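Local coordinates for protein 3,4-dihydroxybenzoate decarboxylase (Enterobacter cloacae, PDB 5NY5) that probably catalyses the reversible decarboxylation of 3,4-dihydroxybenzoate to catechol, using prenylated FMN and a manganese ion, at residues P67-L72 with L134-T139. Sequence-based numbering, arbitrary orientation.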
loop_
_atom_site.group_PDB
_atom_site.type_symbol
_atom_site.label_atom_id
_atom_site.label_comp_id
_atom_site.label_asym_id
_atom_site.label_seq_id
_atom_site.Cartn_x
_atom_site.Cartn_y
_atom_site.Cartn_z
ATOM N N PRO A 67 46.925 -10.591 41.384
ATOM C CA PRO A 67 47.160 -9.639 42.474
ATOM C C PRO A 67 47.900 -8.417 41.956
ATOM O O PRO A 67 48.756 -8.514 41.075
ATOM C CB PRO A 67 48.007 -10.437 43.469
ATOM C CG PRO A 67 48.674 -11.475 42.639
ATOM C CD PRO A 67 47.677 -11.842 41.581
ATOM N N GLY A 68 47.552 -7.255 42.501
ATOM C CA GLY A 68 48.108 -6.008 42.031
ATOM C C GLY A 68 47.429 -5.423 40.814
ATOM O O GLY A 68 47.739 -4.284 40.442
ATOM N N SER A 69 46.526 -6.160 40.175
ATOM C CA SER A 69 45.733 -5.626 39.080
ATOM C C SER A 69 44.397 -5.119 39.602
ATOM O O SER A 69 43.873 -5.608 40.606
ATOM C CB SER A 69 45.499 -6.684 38.000
ATOM O OG SER A 69 46.653 -6.875 37.204
ATOM N N ARG A 70 43.857 -4.118 38.914
ATOM C CA ARG A 70 42.529 -3.603 39.214
ATOM C C ARG A 70 41.879 -3.175 37.906
ATOM O O ARG A 70 42.477 -2.422 37.132
ATOM C CB ARG A 70 42.590 -2.441 40.213
ATOM C CG ARG A 70 43.661 -1.403 39.926
ATOM C CD ARG A 70 43.610 -0.271 40.937
ATOM N NE ARG A 70 44.615 0.749 40.663
ATOM C CZ ARG A 70 44.735 1.886 41.341
ATOM N NH1 ARG A 70 43.908 2.156 42.340
ATOM N NH2 ARG A 70 45.681 2.754 41.016
ATOM N N ILE A 71 40.666 -3.665 37.663
ATOM C CA ILE A 71 39.990 -3.522 36.379
ATOM C C ILE A 71 38.831 -2.548 36.524
ATOM O O ILE A 71 38.062 -2.613 37.489
ATOM C CB ILE A 71 39.507 -4.887 35.856
ATOM C CG1 ILE A 71 40.703 -5.823 35.686
ATOM C CG2 ILE A 71 38.758 -4.726 34.545
ATOM C CD1 ILE A 71 40.352 -7.184 35.150
ATOM N N LEU A 72 38.701 -1.654 35.548
ATOM C CA LEU A 72 37.742 -0.561 35.588
ATOM C C LEU A 72 36.759 -0.685 34.431
ATOM O O LEU A 72 37.172 -0.835 33.278
ATOM C CB LEU A 72 38.471 0.773 35.513
ATOM C CG LEU A 72 37.613 2.017 35.622
ATOM C CD1 LEU A 72 36.886 2.007 36.951
ATOM C CD2 LEU A 72 38.512 3.223 35.493
ATOM N N LEU A 134 50.684 -10.338 32.264
ATOM C CA LEU A 134 50.846 -8.912 32.506
ATOM C C LEU A 134 49.517 -8.193 32.700
ATOM O O LEU A 134 49.382 -7.383 33.623
ATOM C CB LEU A 134 51.620 -8.283 31.346
ATOM C CG LEU A 134 52.407 -7.005 31.622
ATOM C CD1 LEU A 134 53.210 -7.149 32.899
ATOM C CD2 LEU A 134 53.327 -6.709 30.456
ATOM N N LEU A 135 48.528 -8.474 31.853
ATOM C CA LEU A 135 47.269 -7.751 31.871
ATOM C C LEU A 135 46.103 -8.738 31.956
ATOM O O LEU A 135 46.034 -9.681 31.154
ATOM C CB LEU A 135 47.135 -6.874 30.624
ATOM C CG LEU A 135 48.245 -5.836 30.458
ATOM C CD1 LEU A 135 48.101 -5.094 29.145
ATOM C CD2 LEU A 135 48.228 -4.870 31.625
ATOM N N PRO A 136 45.237 -8.567 32.855
ATOM C CA PRO A 136 44.045 -9.436 32.932
ATOM C C PRO A 136 42.916 -8.948 32.026
ATOM O O PRO A 136 41.921 -8.360 32.450
ATOM C CB PRO A 136 43.669 -9.350 34.413
ATOM C CG PRO A 136 44.087 -7.973 34.807
ATOM C CD PRO A 136 45.320 -7.645 34.000
ATOM N N ALA A 137 43.075 -9.192 30.735
ATOM C CA ALA A 137 42.050 -8.811 29.773
ATOM C C ALA A 137 40.799 -9.649 30.003
ATOM O O ALA A 137 40.882 -10.884 29.994
ATOM C CB ALA A 137 42.560 -8.993 28.348
ATOM N N PRO A 138 39.640 -9.039 30.213
ATOM C CA PRO A 138 38.441 -9.815 30.525
ATOM C C PRO A 138 37.761 -10.346 29.273
ATOM O O PRO A 138 37.979 -9.875 28.156
ATOM C CB PRO A 138 37.539 -8.805 31.248
ATOM C CG PRO A 138 38.244 -7.457 31.142
ATOM C CD PRO A 138 39.353 -7.600 30.156
ATOM N N THR A 139 36.934 -11.362 29.485
ATOM C CA THR A 139 36.028 -11.877 28.470
ATOM C C THR A 139 34.609 -11.529 28.885
ATOM O O THR A 139 34.223 -11.760 30.036
ATOM C CB THR A 139 36.176 -13.391 28.305
ATOM O OG1 THR A 139 35.692 -14.049 29.481
ATOM C CG2 THR A 139 37.634 -13.762 28.094
#
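The hydroxyl OG of S69 rests against the ring of P136, 3.6 Å from CD and 3.7 Å from CG, a van der Waals contact rather than a polar bond. CB of S69 also lies 3.7 Å from CG of P136, so a small side chain suits this place, where the loop runs close to the proline. Just before it, G68 takes a positive phi (83°), which glycine tolerates because it has no CB to press on the carbonyl O of P67. I71 meets P136 from further along the strand: with CG1 beside its backbone N (chi1 -60°) and the chain then extended (chi2 -179°), CD1 reaches 3.8 Å from CG of P136 and 3.3 Å from its carbonyl O. P136 is the centre of an inverse gamma turn, closed by a weak hydrogen bond from A137 N to L135 O, and its ring restricts phi to the negative range this turn uses. Strand 70-73, in the N-terminal domain of the UbiD fold, sits between strands 57-60 and 316-319 in the mixed sheet; the proline-rich loop after helix 131-134, from the Rift-related, FMN-binding-clan part, packs on one face of it, with P136 also touching L317 and P138 touching T319. Branching at CB gives I71 a second arm, CG2, which comes only loosely to CG of P138, at 4.4 Å.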